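Local coordinates for major capsid protein (PDB 5J7O) that forms the double jelly-roll building block of the Faustovirus capsid, three copies of which assemble into a trimeric capsomer, at the interface of chains A and B. Sequence-based numbering; all coordinates share one arbitrary frame. Chains: chain A/B, major capsid protein.

Contact 1: the interface of chains A and B. Residues chain A 347, 349, 364, 367; chain B 487-488, 497-498, 503.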
loop_
_atom_site.group_PDB
_atom_site.type_symbol
_atom_site.label_atom_id
_atom_site.label_comp_id
_atom_site.label_asym_id
_atom_site.label_seq_id
_atom_site.Cartn_x
_atom_site.Cartn_y
_atom_site.Cartn_z
ATOM N N GLU A 347 -5.063 39.169 -17.006
ATOM C CA GLU A 347 -5.108 39.267 -18.457
ATOM C C GLU A 347 -4.051 40.258 -18.923
ATOM O O GLU A 347 -3.865 41.314 -18.311
ATOM C CB GLU A 347 -6.492 39.709 -18.951
ATOM C CG GLU A 347 -7.612 38.723 -18.648
ATOM C CD GLU A 347 -8.983 39.272 -18.999
ATOM O OE1 GLU A 347 -9.607 38.763 -19.954
ATOM O OE2 GLU A 347 -9.435 40.219 -18.322
ATOM N N LEU A 349 -2.810 42.287 -22.449
ATOM C CA LEU A 349 -3.147 42.687 -23.811
ATOM C C LEU A 349 -1.980 43.484 -24.376
ATOM O O LEU A 349 -1.750 44.629 -23.969
ATOM C CB LEU A 349 -4.435 43.511 -23.846
ATOM C CG LEU A 349 -5.788 42.799 -23.739
ATOM C CD1 LEU A 349 -6.030 42.249 -22.342
ATOM C CD2 LEU A 349 -6.909 43.743 -24.143
ATOM N N LEU A 364 -4.385 44.840 -31.317
ATOM C CA LEU A 364 -4.118 43.783 -30.347
ATOM C C LEU A 364 -3.608 42.539 -31.065
ATOM O O LEU A 364 -4.325 41.953 -31.884
ATOM C CB LEU A 364 -5.380 43.453 -29.550
ATOM C CG LEU A 364 -5.284 42.237 -28.627
ATOM C CD1 LEU A 364 -4.375 42.528 -27.443
ATOM C CD2 LEU A 364 -6.664 41.792 -28.160
ATOM N N TYR A 367 -3.062 38.030 -26.634
ATOM C CA TYR A 367 -3.858 38.020 -25.416
ATOM C C TYR A 367 -3.461 36.815 -24.575
ATOM O O TYR A 367 -3.244 35.722 -25.107
ATOM C CB TYR A 367 -5.360 37.977 -25.740
ATOM C CG TYR A 367 -6.265 37.696 -24.556
ATOM C CD1 TYR A 367 -6.675 38.719 -23.707
ATOM C CD2 TYR A 367 -6.728 36.410 -24.300
ATOM C CE1 TYR A 367 -7.507 38.466 -22.632
ATOM C CE2 TYR A 367 -7.559 36.148 -23.226
ATOM C CZ TYR A 367 -7.946 37.179 -22.396
ATOM O OH TYR A 367 -8.773 36.923 -21.327
ATOM N N ALA B 487 -10.202 32.189 -24.664
ATOM C CA ALA B 487 -9.559 32.834 -25.797
ATOM C C ALA B 487 -10.302 34.119 -26.122
ATOM O O ALA B 487 -11.536 34.148 -26.128
ATOM C CB ALA B 487 -9.521 31.914 -27.025
ATOM N N ARG B 488 -9.541 35.179 -26.385
ATOM C CA ARG B 488 -10.085 36.482 -26.733
ATOM C C ARG B 488 -9.340 37.031 -27.941
ATOM O O ARG B 488 -8.112 36.936 -28.017
ATOM C CB ARG B 488 -9.977 37.465 -25.560
ATOM C CG ARG B 488 -11.131 37.424 -24.568
ATOM C CD ARG B 488 -10.944 38.513 -23.522
ATOM N NE ARG B 488 -12.175 38.883 -22.828
ATOM C CZ ARG B 488 -13.117 39.665 -23.346
ATOM N NH1 ARG B 488 -12.984 40.141 -24.575
ATOM N NH2 ARG B 488 -14.201 39.961 -22.642
ATOM N N PRO B 497 -9.614 47.190 -27.918
ATOM C CA PRO B 497 -10.382 46.001 -27.507
ATOM C C PRO B 497 -11.150 46.190 -26.209
ATOM O O PRO B 497 -12.299 45.743 -26.109
ATOM C CB PRO B 497 -9.299 44.919 -27.370
ATOM C CG PRO B 497 -8.148 45.414 -28.187
ATOM C CD PRO B 497 -8.177 46.902 -28.057
ATOM N N VAL B 498 -10.547 46.845 -25.215
ATOM C CA VAL B 498 -11.149 46.934 -23.888
ATOM C C VAL B 498 -12.497 47.637 -23.978
ATOM O O VAL B 498 -12.591 48.777 -24.449
ATOM C CB VAL B 498 -10.207 47.654 -22.917
ATOM C CG1 VAL B 498 -10.915 47.926 -21.598
ATOM C CG2 VAL B 498 -8.950 46.831 -22.689
ATOM N N PHE B 503 -14.189 42.829 -29.193
ATOM C CA PHE B 503 -13.297 42.016 -28.368
ATOM C C PHE B 503 -14.040 40.729 -28.015
ATOM O O PHE B 503 -14.661 40.596 -26.958
ATOM C CB PHE B 503 -12.875 42.797 -27.129
ATOM C CG PHE B 503 -11.661 42.251 -26.436
ATOM C CD1 PHE B 503 -10.869 41.282 -27.030
ATOM C CD2 PHE B 503 -11.319 42.708 -25.174
ATOM C CE1 PHE B 503 -9.757 40.785 -26.374
ATOM C CE2 PHE B 503 -10.215 42.211 -24.514
ATOM C CZ PHE B 503 -9.432 41.250 -25.113
#
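The phenol ring of A:Tyr367 and the aliphatic part of B:Arg488 meet where two subunits of a double jelly-roll capsid protein join, strands 341-351 and 364-375 of one chain facing strands 473-490 and 503-521 of the other. Aliphatic-on-aromatic packing comes first. CB of B:Arg488 sits over the centre of the A:Tyr367 ring, 3.5 Å from the centroid, and the extended chain then runs across that face until CD lies 3.5 Å from CZ of A:Tyr367. The tyrosine ring reaches this chain because chi1 (169°) swings CG away from the backbone N. Purely apolar packing follows: CD2 of A:Leu349 touches CE2 of B:Phe503 at 3.7 Å, while A:Leu364, crossing the same phenylalanine at about a right angle, brings its own CD2 to CE1. CB of A:Leu364 also meets CG of B:Pro497 at 3.7 Å. The B:Phe503 ring lies between B:Pro497 CB and B:Arg488 NH1 on opposite faces, both offset toward the rim, which probably restricts its rotation. Charge pairing is looser. NE of B:Arg488 lies 3.9 Å from carboxylate OE1 of A:Glu347, a long salt bridge with the carboxylate and guanidinium planes 60° apart. The same OE1, through its anti lone pair, accepts a hydrogen bond from OH of A:Tyr367 (2.4 Å) within chain A.

Contact 2: the interface of chains A and B. Residues chain A 372, 480; chain B 247, 264, 266.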
loop_
_atom_site.group_PDB
_atom_site.type_symbol
_atom_site.label_atom_id
_atom_site.label_comp_id
_atom_site.label_asym_id
_atom_site.label_seq_id
_atom_site.Cartn_x
_atom_site.Cartn_y
_atom_site.Cartn_z
ATOM N N THR A 372 -6.424 31.240 -11.435
ATOM C CA THR A 372 -6.330 30.281 -10.346
ATOM C C THR A 372 -7.593 30.347 -9.495
ATOM O O THR A 372 -8.357 31.314 -9.554
ATOM C CB THR A 372 -5.102 30.542 -9.462
ATOM O OG1 THR A 372 -5.285 31.763 -8.735
ATOM C CG2 THR A 372 -3.842 30.646 -10.308
ATOM N N TYR A 480 0.532 22.066 -8.765
ATOM C CA TYR A 480 -0.512 22.612 -9.622
ATOM C C TYR A 480 -0.738 21.728 -10.841
ATOM O O TYR A 480 0.220 21.300 -11.492
ATOM C CB TYR A 480 -0.155 24.028 -10.081
ATOM C CG TYR A 480 -0.122 25.061 -8.981
ATOM C CD1 TYR A 480 -1.299 25.579 -8.455
ATOM C CD2 TYR A 480 1.084 25.537 -8.482
ATOM C CE1 TYR A 480 -1.276 26.531 -7.454
ATOM C CE2 TYR A 480 1.117 26.489 -7.481
ATOM C CZ TYR A 480 -0.066 26.982 -6.972
ATOM O OH TYR A 480 -0.035 27.931 -5.975
ATOM N N TRP B 247 3.703 28.469 -13.921
ATOM C CA TRP B 247 2.805 29.584 -14.183
ATOM C C TRP B 247 3.539 30.719 -14.882
ATOM O O TRP B 247 4.702 31.007 -14.585
ATOM C CB TRP B 247 2.195 30.095 -12.878
ATOM C CG TRP B 247 1.154 29.193 -12.301
ATOM C CD1 TRP B 247 1.303 28.327 -11.256
ATOM C CD2 TRP B 247 -0.204 29.066 -12.737
ATOM N NE1 TRP B 247 0.121 27.670 -11.014
ATOM C CE2 TRP B 247 -0.820 28.105 -11.911
ATOM C CE3 TRP B 247 -0.958 29.672 -13.747
ATOM C CZ2 TRP B 247 -2.154 27.736 -12.064
ATOM C CZ3 TRP B 247 -2.281 29.305 -13.897
ATOM C CH2 TRP B 247 -2.867 28.346 -13.060
ATOM N N GLY B 264 -4.025 33.483 -3.925
ATOM C CA GLY B 264 -4.318 33.033 -5.267
ATOM C C GLY B 264 -3.205 33.281 -6.261
ATOM O O GLY B 264 -3.292 32.800 -7.398
ATOM N N PRO B 266 0.282 32.221 -7.269
ATOM C CA PRO B 266 1.295 31.203 -6.974
ATOM C C PRO B 266 2.691 31.803 -6.903
ATOM O O PRO B 266 2.989 32.829 -7.522
ATOM C CB PRO B 266 1.171 30.224 -8.148
ATOM C CG PRO B 266 0.534 31.018 -9.240
ATOM C CD PRO B 266 -0.383 31.987 -8.562
#
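Loop residues of chain B, B:Trp247, B:Gly264 and B:Pro266, rest against strands 364-375 and 473-490 of chain A, a loop-on-strand contact between subunits of the double jelly-roll protein. A:Tyr480 presents a ring face to B:Trp247, whose indole comes edge first: NE1 stands 3.3 Å from CG of A:Tyr480, offset toward the rim, and the planes are 85° apart. The indole N-H side is therefore turned to the tyrosine's pi cloud, which may give it a weakly polar partner. Farther along the tyrosine, the phenol oxygen OH lies 3.4 Å from CB of B:Pro266, and the two side chains meet nearly perpendicular. Within chain B, CG of B:Pro266 also sits over the indole face, which may keep the indole in place beside the tyrosine. A:Thr372 divides its two branches between different partners. Its OG1, placed between the backbone N and carbonyl carbon (chi1 69°), donates to the carbonyl O of B:Gly264 at 2.6 Å, in the carbonyl plane and on a lone pair. The methyl CG2 instead lies over the six-membered ring of B:Trp247, on the proline's side, 4.0 Å from its centroid. Together the polar link and aromatic packing join the loops of one subunit to the strands of its neighbour, probably steadying the trimer.

Contact 3: the interface of chains A and B. Residues chain A 271-273; chain B 280-281, 285, 287.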
loop_
_atom_site.group_PDB
_atom_site.type_symbol
_atom_site.label_atom_id
_atom_site.label_comp_id
_atom_site.label_asym_id
_atom_site.label_seq_id
_atom_site.Cartn_x
_atom_site.Cartn_y
_atom_site.Cartn_z
ATOM N N ILE A 271 0.812 -0.528 -25.405
ATOM C CA ILE A 271 -0.039 -1.301 -24.516
ATOM C C ILE A 271 -1.398 -0.614 -24.420
ATOM O O ILE A 271 -1.570 0.539 -24.815
ATOM C CB ILE A 271 0.578 -1.475 -23.114
ATOM C CG1 ILE A 271 0.646 -0.125 -22.395
ATOM C CG2 ILE A 271 1.959 -2.106 -23.208
ATOM C CD1 ILE A 271 1.120 -0.217 -20.962
ATOM N N THR A 272 -2.369 -1.350 -23.887
ATOM C CA THR A 272 -3.688 -0.819 -23.568
ATOM C C THR A 272 -3.787 -0.731 -22.050
ATOM O O THR A 272 -3.829 -1.761 -21.368
ATOM C CB THR A 272 -4.799 -1.697 -24.140
ATOM O OG1 THR A 272 -4.698 -1.734 -25.568
ATOM C CG2 THR A 272 -6.158 -1.146 -23.748
ATOM N N ALA A 273 -3.822 0.491 -21.521
ATOM C CA ALA A 273 -3.760 0.696 -20.083
ATOM C C ALA A 273 -4.690 1.827 -19.665
ATOM O O ALA A 273 -4.963 2.750 -20.435
ATOM C CB ALA A 273 -2.330 1.005 -19.623
ATOM N N VAL B 280 -2.890 0.052 -14.663
ATOM C CA VAL B 280 -3.115 -1.378 -14.807
ATOM C C VAL B 280 -3.341 -1.670 -16.281
ATOM O O VAL B 280 -3.887 -0.846 -17.022
ATOM C CB VAL B 280 -4.306 -1.868 -13.953
ATOM C CG1 VAL B 280 -3.996 -1.725 -12.470
ATOM C CG2 VAL B 280 -5.570 -1.099 -14.311
ATOM N N PHE B 281 -2.895 -2.846 -16.710
ATOM C CA PHE B 281 -3.060 -3.262 -18.101
ATOM C C PHE B 281 -3.048 -4.786 -18.180
ATOM O O PHE B 281 -2.322 -5.391 -18.970
ATOM C CB PHE B 281 -1.993 -2.630 -18.996
ATOM C CG PHE B 281 -0.590 -2.713 -18.454
ATOM C CD1 PHE B 281 -0.103 -1.748 -17.583
ATOM C CD2 PHE B 281 0.252 -3.740 -18.842
ATOM C CE1 PHE B 281 1.185 -1.827 -17.090
ATOM C CE2 PHE B 281 1.542 -3.825 -18.353
ATOM C CZ PHE B 281 2.009 -2.866 -17.476
ATOM N N THR B 285 -8.387 -5.070 -17.502
ATOM C CA THR B 285 -8.424 -3.886 -18.355
ATOM C C THR B 285 -8.911 -4.267 -19.750
ATOM O O THR B 285 -8.372 -5.201 -20.353
ATOM C CB THR B 285 -7.042 -3.239 -18.435
ATOM O OG1 THR B 285 -6.697 -2.685 -17.159
ATOM C CG2 THR B 285 -7.025 -2.134 -19.478
ATOM N N LYS B 287 -9.299 -4.826 -23.535
ATOM C CA LYS B 287 -8.327 -4.833 -24.618
ATOM C C LYS B 287 -8.965 -5.400 -25.876
ATOM O O LYS B 287 -9.914 -6.186 -25.809
ATOM C CB LYS B 287 -7.084 -5.660 -24.262
ATOM C CG LYS B 287 -6.335 -5.182 -23.033
ATOM C CD LYS B 287 -5.127 -6.062 -22.759
ATOM C CE LYS B 287 -4.349 -5.572 -21.551
ATOM N NZ LYS B 287 -3.108 -6.365 -21.333
#
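The backbone of A:Thr272, leading in extended form into strand 273-280 of chain A, faces B:Phe281, whose own backbone turns (psi 51°) just as the same strand of chain B ends. One segment of the double jelly-roll protein is thus used twice, its start in one copy set against its end in the other. The carbonyl O of A:Thr272 has the methyl CG2 of B:Thr285 beside it at 3.7 Å. A:Ala273 adds a small apolar contact, its methyl CB lying 3.7 Å from CB of B:Phe281.

The aromatic ring is met from one face by A:Ile271. Its terminal methyl CD1 lies above the plane, offset toward the rim and 4.0 Å from the centroid, as the two side chains cross at a slant. In B:Phe281, CG stands between the backbone N and carbonyl carbon (chi1 47°), which turns the ring toward the isoleucine.

On the other flank, B:Lys287 is stretched out and runs antiparallel alongside the A:Thr272 side chain, with its CG 4.0 Å from CB of the threonine. The lysine amine NZ reaches back within chain B to donate to the carbonyl O of B:Phe281 at 2.7 Å, with the donor lifted 54° out of the carbonyl plane, and so not on a lone pair. That bond ties the far end of the lysine to the turn bearing the phenylalanine, while its methylene CE remains alongside A:Thr272 O, 3.9 Å away.

Contacts 1 and 2 are neighbours, their C-alpha centres about 21 Å apart, whereas contact 3 lies about 43 Å from contact 1 and 34 Å from contact 2. Strand 364-375 of chain A serves both contact 1 and contact 2. Strand 473-490 also appears in both, but from chain B in the first and chain A in the second, so in the trimer one copy of it would serve contact 1 at one boundary and contact 2 at the other; strand 273-280 enters contact 3 from both chains. Identical subunits thus present different surfaces to each other, as an interface that is not an exact two-fold requires.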